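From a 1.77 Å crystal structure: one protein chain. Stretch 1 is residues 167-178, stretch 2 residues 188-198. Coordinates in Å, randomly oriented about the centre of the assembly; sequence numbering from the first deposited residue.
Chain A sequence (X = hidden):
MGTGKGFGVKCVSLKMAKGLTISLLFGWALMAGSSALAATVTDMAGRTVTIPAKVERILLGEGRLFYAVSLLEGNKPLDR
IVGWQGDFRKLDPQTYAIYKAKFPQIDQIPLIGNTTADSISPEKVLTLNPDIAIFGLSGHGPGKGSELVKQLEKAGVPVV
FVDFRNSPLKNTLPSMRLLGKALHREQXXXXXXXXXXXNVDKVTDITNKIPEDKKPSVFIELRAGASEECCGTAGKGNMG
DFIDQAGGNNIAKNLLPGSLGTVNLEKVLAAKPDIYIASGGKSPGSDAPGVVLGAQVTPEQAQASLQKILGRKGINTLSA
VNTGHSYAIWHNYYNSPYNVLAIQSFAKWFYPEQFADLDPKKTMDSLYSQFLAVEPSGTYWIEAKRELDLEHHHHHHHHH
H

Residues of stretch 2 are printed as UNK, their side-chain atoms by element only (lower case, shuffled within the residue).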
ATOM      1  N   SER A 167      -8.253   5.034   6.019  1.00 18.77           N
ATOM      2  CA  SER A 167      -9.416   4.154   5.970  1.00 18.74           C
ATOM      3  C   SER A 167      -9.554   3.589   4.568  1.00 19.56           C
ATOM      4  O   SER A 167     -10.408   4.030   3.788  1.00 21.03           O
ATOM      5  CB  SER A 167     -10.671   4.923   6.387  1.00 23.16           C
ATOM      6  OG  SER A 167     -10.370   5.729   7.528  1.00 27.82           O
ATOM      7  N   PRO A 168      -8.738   2.594   4.210  1.00 19.65           N
ATOM      8  CA  PRO A 168      -8.829   2.049   2.846  1.00 18.17           C
ATOM      9  C   PRO A 168     -10.152   1.365   2.552  1.00 18.68           C
ATOM     10  O   PRO A 168     -10.557   1.329   1.384  1.00 20.64           O
ATOM     11  CB  PRO A 168      -7.645   1.067   2.764  1.00 20.71           C
ATOM     12  CG  PRO A 168      -7.249   0.784   4.174  1.00 19.27           C
ATOM     13  CD  PRO A 168      -7.619   1.999   4.978  1.00 20.12           C
ATOM     14  N   LEU A 169     -10.860   0.851   3.562  1.00 19.67           N
ATOM     15  CA  LEU A 169     -12.179   0.267   3.307  1.00 20.55           C
ATOM     16  C   LEU A 169     -13.131   1.299   2.707  1.00 20.22           C
ATOM     17  O   LEU A 169     -13.813   1.030   1.705  1.00 18.22           O
ATOM     18  CB  LEU A 169     -12.760  -0.316   4.599  1.00 21.75           C
ATOM     19  CG  LEU A 169     -14.257  -0.641   4.491  1.00 28.11           C
ATOM     20  CD1 LEU A 169     -14.437  -2.076   4.047  1.00 28.70           C
ATOM     21  CD2 LEU A 169     -15.005  -0.382   5.798  1.00 32.37           C
ATOM     22  N   LYS A 170     -13.204   2.493   3.319  1.00 17.67           N
ATOM     23  CA  LYS A 170     -14.146   3.515   2.870  1.00 17.95           C
ATOM     24  C   LYS A 170     -13.629   4.330   1.691  1.00 15.73           C
ATOM     25  O   LYS A 170     -14.433   4.804   0.886  1.00 15.76           O
ATOM     26  CB  LYS A 170     -14.462   4.471   4.031  1.00 18.47           C
ATOM     27  CG  LYS A 170     -15.181   3.794   5.178  1.00 24.77           C
ATOM     28  CD  LYS A 170     -15.629   4.811   6.201  1.00 26.89           C
ATOM     29  CE  LYS A 170     -14.545   5.076   7.209  1.00 28.62           C
ATOM     30  NZ  LYS A 170     -15.073   5.876   8.354  1.00 32.92           N
ATOM     31  N   ASN A 171     -12.305   4.482   1.558  1.00 16.27           N
ATOM     32  CA  ASN A 171     -11.741   5.573   0.761  1.00 15.32           C
ATOM     33  C   ASN A 171     -10.964   5.121  -0.474  1.00 16.50           C
ATOM     34  O   ASN A 171     -10.610   5.971  -1.313  1.00 16.02           O
ATOM     35  CB  ASN A 171     -10.816   6.436   1.627  1.00 16.18           C
ATOM     36  CG  ASN A 171     -11.575   7.269   2.660  1.00 19.01           C
ATOM     37  OD1 ASN A 171     -12.802   7.385   2.614  1.00 20.88           O
ATOM     38  ND2 ASN A 171     -10.833   7.868   3.596  1.00 18.95           N
ATOM     39  N   THR A 172     -10.680   3.825  -0.613  1.00 17.00           N
ATOM     40  CA  THR A 172      -9.886   3.391  -1.760  1.00 16.41           C
ATOM     41  C   THR A 172     -10.616   3.678  -3.064  1.00 17.25           C
ATOM     42  O   THR A 172     -10.034   4.243  -4.002  1.00 15.05           O
ATOM     43  CB  THR A 172      -9.557   1.904  -1.662  1.00 15.42           C
ATOM     44  OG1 THR A 172      -8.736   1.666  -0.520  1.00 17.71           O
ATOM     45  CG2 THR A 172      -8.790   1.459  -2.923  1.00 14.18           C
ATOM     46  N   LEU A 173     -11.899   3.283  -3.142  1.00 14.86           N
ATOM     47  CA  LEU A 173     -12.655   3.469  -4.381  1.00 16.32           C
ATOM     48  C   LEU A 173     -13.014   4.929  -4.620  1.00 16.27           C
ATOM     49  O   LEU A 173     -12.837   5.413  -5.759  1.00 15.35           O
ATOM     50  CB  LEU A 173     -13.893   2.558  -4.379  1.00 15.48           C
ATOM     51  CG  LEU A 173     -13.503   1.088  -4.322  1.00 20.11           C
ATOM     52  CD1 LEU A 173     -14.755   0.208  -4.371  1.00 20.48           C
ATOM     53  CD2 LEU A 173     -12.555   0.763  -5.494  1.00 19.74           C
ATOM     54  N   PRO A 174     -13.514   5.684  -3.634  1.00 15.95           N
ATOM     55  CA  PRO A 174     -13.648   7.135  -3.849  1.00 16.30           C
ATOM     56  C   PRO A 174     -12.354   7.785  -4.307  1.00 16.40           C
ATOM     57  O   PRO A 174     -12.398   8.667  -5.167  1.00 17.13           O
ATOM     58  CB  PRO A 174     -14.090   7.650  -2.475  1.00 16.47           C
ATOM     59  CG  PRO A 174     -14.888   6.526  -1.900  1.00 15.50           C
ATOM     60  CD  PRO A 174     -14.083   5.280  -2.330  1.00 13.46           C
ATOM     61  N   SER A 175     -11.202   7.395  -3.737  1.00 14.13           N
ATOM     62  CA  SER A 175      -9.949   8.026  -4.154  1.00 15.66           C
ATOM     63  C   SER A 175      -9.659   7.755  -5.625  1.00 16.77           C
ATOM     64  O   SER A 175      -9.154   8.628  -6.340  1.00 17.60           O
ATOM     65  CB  SER A 175      -8.784   7.526  -3.298  1.00 16.12           C
ATOM     66  OG  SER A 175      -8.881   8.012  -1.972  1.00 16.68           O
ATOM     67  N   MET A 176      -9.955   6.540  -6.096  1.00 14.36           N
ATOM     68  CA  MET A 176      -9.710   6.246  -7.509  1.00 17.43           C
ATOM     69  C   MET A 176     -10.674   7.001  -8.416  1.00 18.79           C
ATOM     70  O   MET A 176     -10.281   7.454  -9.495  1.00 19.76           O
ATOM     71  CB  MET A 176      -9.807   4.736  -7.782  1.00 12.39           C
ATOM     72  CG  MET A 176      -8.687   3.873  -7.193  1.00 12.84           C
ATOM     73  SD  MET A 176      -7.028   4.433  -7.679  1.00 18.87           S
ATOM     74  CE  MET A 176      -7.185   4.319  -9.470  1.00 18.54           C
ATOM     75  N   ARG A 177     -11.946   7.154  -8.014  1.00 14.22           N
ATOM     76  CA  ARG A 177     -12.847   7.950  -8.844  1.00 15.86           C
ATOM     77  C   ARG A 177     -12.364   9.394  -8.919  1.00 16.23           C
ATOM     78  O   ARG A 177     -12.321   9.993 -10.007  1.00 17.32           O
ATOM     79  CB  ARG A 177     -14.287   7.900  -8.305  1.00 16.20           C
ATOM     80  CG  ARG A 177     -15.269   8.710  -9.187  1.00 16.54           C
ATOM     81  CD  ARG A 177     -16.751   8.535  -8.762  1.00 15.35           C
ATOM     82  NE  ARG A 177     -17.162   7.134  -8.851  1.00 16.09           N
ATOM     83  CZ  ARG A 177     -17.243   6.319  -7.800  1.00 17.12           C
ATOM     84  NH1 ARG A 177     -16.975   6.760  -6.580  1.00 15.13           N
ATOM     85  NH2 ARG A 177     -17.588   5.049  -7.966  1.00 15.76           N
ATOM     86  N   LEU A 178     -11.961   9.952  -7.774  1.00 16.69           N
ATOM     87  CA  LEU A 178     -11.439  11.317  -7.726  1.00 16.89           C
ATOM     88  C   LEU A 178     -10.209  11.493  -8.620  1.00 16.65           C
ATOM     89  O   LEU A 178     -10.083  12.503  -9.332  1.00 16.47           O
ATOM     90  CB  LEU A 178     -11.101  11.676  -6.277  1.00 17.20           C
ATOM     91  CG  LEU A 178     -10.203  12.885  -6.044  1.00 19.68           C
ATOM     92  CD1 LEU A 178     -10.992  14.151  -6.376  1.00 16.03           C
ATOM     93  CD2 LEU A 178      -9.806  12.873  -4.574  1.00 21.18           C
ATOM     94  N   UNK A 188     -10.777   4.639 -17.203  1.00 21.88           N
ATOM     95  CA  UNK A 188      -9.796   3.802 -16.531  1.00 22.42           C
ATOM     96  C   UNK A 188     -10.120   3.662 -15.046  1.00 18.30           C
ATOM     97  O   UNK A 188     -10.016   2.569 -14.489  1.00 20.61           O
ATOM     98  o   UNK A 188      -9.092   6.159 -18.797  1.00 24.38           O
ATOM     99  c   UNK A 188      -7.816   4.211 -18.148  1.00 24.88           C
ATOM    100  c   UNK A 188      -8.378   5.216 -19.154  1.00 29.75           C
ATOM    101  c   UNK A 188      -8.394   4.382 -16.724  1.00 24.38           C
ATOM    102  n   UNK A 188      -8.051   5.008 -20.433  1.00 33.58           N
ATOM    103  N   UNK A 189     -10.530   4.754 -14.403  1.00 19.63           N
ATOM    104  CA  UNK A 189     -10.894   4.688 -12.987  1.00 19.84           C
ATOM    105  C   UNK A 189     -12.075   3.756 -12.772  1.00 20.82           C
ATOM    106  O   UNK A 189     -12.054   2.904 -11.874  1.00 19.72           O
ATOM    107  c   UNK A 189     -11.204   6.088 -12.460  1.00 21.35           C
ATOM    108  N   UNK A 190     -13.117   3.902 -13.598  1.00 20.30           N
ATOM    109  CA  UNK A 190     -14.278   3.025 -13.501  1.00 22.27           C
ATOM    110  C   UNK A 190     -13.899   1.568 -13.736  1.00 19.55           C
ATOM    111  O   UNK A 190     -14.376   0.675 -13.027  1.00 21.10           O
ATOM    112  c   UNK A 190     -15.362   3.470 -14.489  1.00 22.76           C
ATOM    113  o   UNK A 190     -18.663   2.367 -15.561  1.00 32.85           O
ATOM    114  c   UNK A 190     -16.594   2.583 -14.428  1.00 24.75           C
ATOM    115  o   UNK A 190     -17.872   4.393 -15.333  1.00 27.81           O
ATOM    116  c   UNK A 190     -17.792   3.162 -15.163  1.00 28.29           C
ATOM    117  N   UNK A 191     -13.039   1.298 -14.731  1.00 18.53           N
ATOM    118  CA  UNK A 191     -12.594  -0.075 -14.957  1.00 19.13           C
ATOM    119  C   UNK A 191     -11.912  -0.633 -13.717  1.00 20.76           C
ATOM    120  O   UNK A 191     -12.176  -1.773 -13.310  1.00 18.89           O
ATOM    121  c   UNK A 191     -11.640  -0.141 -16.162  1.00 23.93           C
ATOM    122  o   UNK A 191     -13.567   0.142 -17.566  1.00 28.00           O
ATOM    123  n   UNK A 191     -11.541   0.529 -18.496  1.00 27.89           N
ATOM    124  c   UNK A 191     -12.330   0.184 -17.475  1.00 29.94           C
ATOM    125  N   UNK A 192     -11.050   0.161 -13.075  1.00 19.30           N
ATOM    126  CA  UNK A 192     -10.373  -0.363 -11.897  1.00 18.60           C
ATOM    127  C   UNK A 192     -11.343  -0.540 -10.720  1.00 17.27           C
ATOM    128  O   UNK A 192     -11.264  -1.537  -9.991  1.00 20.82           O
ATOM    129  c   UNK A 192      -7.073  -1.599  -8.426  1.00 19.00           C
ATOM    130  c   UNK A 192      -8.397  -0.193 -10.426  1.00 18.70           C
ATOM    131  c   UNK A 192      -7.920  -0.570  -8.086  1.00 17.69           C
ATOM    132  c   UNK A 192      -8.588   0.117  -9.076  1.00 16.95           C
ATOM    133  c   UNK A 192      -6.883  -1.945  -9.761  1.00 19.84           C
ATOM    134  c   UNK A 192      -7.556  -1.258 -10.739  1.00 19.32           C
ATOM    135  c   UNK A 192      -9.181   0.515 -11.499  1.00 19.80           C
ATOM    136  o   UNK A 192      -6.410  -2.287  -7.444  1.00 18.48           O
ATOM    137  N   UNK A 193     -12.282   0.398 -10.538  1.00 15.94           N
ATOM    138  CA  UNK A 193     -13.235   0.295  -9.427  1.00 18.49           C
ATOM    139  C   UNK A 193     -14.021  -1.002  -9.523  1.00 19.17           C
ATOM    140  O   UNK A 193     -14.205  -1.716  -8.527  1.00 19.02           O
ATOM    141  c   UNK A 193     -14.014   4.058  -9.386  1.00 18.44           C
ATOM    142  c   UNK A 193     -15.457   1.235  -8.629  1.00 17.18           C
ATOM    143  c   UNK A 193     -14.165   1.519  -9.411  1.00 19.07           C
ATOM    144  c   UNK A 193     -13.428   2.735  -8.859  1.00 16.02           C
ATOM    145  N   UNK A 194     -14.479  -1.332 -10.729  1.00 18.21           N
ATOM    146  CA  UNK A 194     -15.195  -2.583 -10.949  1.00 20.65           C
ATOM    147  C   UNK A 194     -14.301  -3.793 -10.689  1.00 20.15           C
ATOM    148  O   UNK A 194     -14.736  -4.760 -10.061  1.00 21.88           O
ATOM    149  o   UNK A 194     -17.697  -1.545 -11.531  1.00 24.03           O
ATOM    150  c   UNK A 194     -15.751  -2.607 -12.377  1.00 19.15           C
ATOM    151  n   UNK A 194     -17.333  -1.330 -13.725  1.00 29.38           N
ATOM    152  c   UNK A 194     -17.018  -1.778 -12.514  1.00 24.73           C
ATOM    153  N   UNK A 195     -13.045  -3.759 -11.164  1.00 18.48           N
ATOM    154  CA  UNK A 195     -12.130  -4.880 -10.925  1.00 19.87           C
ATOM    155  C   UNK A 195     -11.859  -5.066  -9.439  1.00 18.92           C
ATOM    156  O   UNK A 195     -11.832  -6.188  -8.927  1.00 17.26           O
ATOM    157  c   UNK A 195      -8.553  -7.719 -11.603  1.00 26.87           C
ATOM    158  c   UNK A 195      -7.626  -7.356 -10.639  1.00 26.88           C
ATOM    159  c   UNK A 195      -9.594  -6.836 -11.941  1.00 25.77           C
ATOM    160  c   UNK A 195      -8.770  -5.254 -10.349  1.00 19.77           C
ATOM    161  c   UNK A 195      -9.707  -5.599 -11.315  1.00 19.40           C
ATOM    162  c   UNK A 195      -7.738  -6.117 -10.009  1.00 26.75           C
ATOM    163  c   UNK A 195     -10.821  -4.647 -11.690  1.00 17.05           C
ATOM    164  N   UNK A 196     -11.666  -3.968  -8.726  1.00 19.57           N
ATOM    165  CA  UNK A 196     -11.386  -4.050  -7.300  1.00 19.38           C
ATOM    166  C   UNK A 196     -12.595  -4.578  -6.530  1.00 18.40           C
ATOM    167  O   UNK A 196     -12.477  -5.505  -5.720  1.00 18.92           O
ATOM    168  c   UNK A 196     -11.265  -2.314  -3.040  1.00 18.82           C
ATOM    169  c   UNK A 196      -9.929  -2.202  -2.696  1.00 18.98           C
ATOM    170  c   UNK A 196      -9.282  -2.399  -4.986  1.00 15.92           C
ATOM    171  c   UNK A 196      -8.937  -2.250  -3.667  1.00 20.08           C
ATOM    172  c   UNK A 196     -10.612  -2.527  -5.362  1.00 19.25           C
ATOM    173  c   UNK A 196     -10.991  -2.659  -6.814  1.00 16.87           C
ATOM    174  o   UNK A 196      -9.600  -2.046  -1.375  1.00 18.30           O
ATOM    175  c   UNK A 196     -11.598  -2.466  -4.363  1.00 19.71           C
ATOM    176  N   UNK A 197     -13.772  -3.987  -6.767  1.00 20.47           N
ATOM    177  CA  UNK A 197     -14.954  -4.406  -6.025  1.00 19.01           C
ATOM    178  C   UNK A 197     -15.281  -5.871  -6.293  1.00 19.87           C
ATOM    179  O   UNK A 197     -15.630  -6.610  -5.367  1.00 22.10           O
ATOM    180  c   UNK A 197     -17.042  -3.251  -4.022  1.00 27.61           C
ATOM    181  c   UNK A 197     -16.148  -3.521  -6.375  1.00 21.08           C
ATOM    182  o   UNK A 197     -17.081  -2.045  -3.770  1.00 25.34           O
ATOM    183  n   UNK A 197     -16.727  -4.164  -3.109  1.00 24.89           N
ATOM    184  c   UNK A 197     -17.322  -3.758  -5.431  1.00 22.58           C
ATOM    185  N   UNK A 198     -15.157  -6.306  -7.547  1.00 21.62           N
ATOM    186  CA  UNK A 198     -15.366  -7.718  -7.872  1.00 23.50           C
ATOM    187  C   UNK A 198     -14.426  -8.607  -7.078  1.00 22.70           C
ATOM    188  O   UNK A 198     -14.834  -9.646  -6.548  1.00 21.88           O
ATOM    189  c   UNK A 198     -15.166  -7.950  -9.365  1.00 27.08           C
ATOM    190  o   UNK A 198     -16.314  -7.559 -11.415  1.00 41.38           O
ATOM    191  o   UNK A 198     -17.379  -7.159  -9.529  1.00 40.44           O
ATOM    192  c   UNK A 198     -16.372  -7.524 -10.168  1.00 33.78           C
TER

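Position 188 carries three side-chain carbons in a row, the third bearing one oxygen and one nitrogen: an amide on a two-carbon spacer, out of reach of stretch 1. It is Q188.

Position 189 has a single side-chain carbon, which points toward the other helix and lies 3.4 Å from M176 O, its CB against that backbone oxygen. One carbon means A189. Here the backbones come close: the CA atoms of R177 and A189 are 5.6 Å apart.

Position 190 has three carbons, the last with two oxygens, and touches nothing on stretch 1; it is E190. Position 191, also without contact, has two carbons, the second with one oxygen and one nitrogen, hence N191.

Position 192 shows one carbon, then a six-carbon ring bearing an oxygen, and the ring approaches M176. This is Y192. Its CD2 sits 4.2 Å from M176 CG, an oblique apolar contact, while its hydroxyl is hydrogen-bonded elsewhere in the structure.

Position 193 has four carbons, forked at the first, with one arm two carbons long; it meets L173, M176 and R177. That beta-branched pattern is I193. Its CG1 lies 4.0 Å from L173 CD2 and 4.3 Å from M176 CB, and its CD1 covers one face of the R177 guanidinium, 4.0 Å from R177 NH2.

Position 194 repeats the two-carbon amide and makes no contact: N194. Position 195, one carbon and a bare six-carbon ring, is F195, likewise out of reach.

Position 196 has one carbon, then a six-carbon ring bearing an oxygen, near T172 and L173: Y196. Its CD1 is 3.6 Å from L173 CD2 and its CE2 3.8 Å from T172 CG2.

Position 197 has three carbons, the third carrying one oxygen and one nitrogen, and the end of the chain reaches L173. This is Q197; its CA-to-CB bond points sideways, yet OE1 comes 3.3 Å from L173 CD1. Position 198, two carbons with two oxygens on the second, is D198, out of reach.

The contact is a nearly antiparallel helix pair, at 164° with axes 8.8 Å apart at closest approach. No hydrogen bond crosses it; apolar packing does the work. L173 and I193 bury the most area, and the positions 189, 192, 193 and 196 follow the spacing of one helical face. T172 OG1 donates to P168 O at 2.7 Å and is also bonded elsewhere in the structure, while CG2 packs against Y196. The rule is compact: a small residue where CB meets the backbone oxygen of M176, with branched and aromatic side chains packing along the rest of the face.

Stretch 2 188-198: QAENYINFYQD
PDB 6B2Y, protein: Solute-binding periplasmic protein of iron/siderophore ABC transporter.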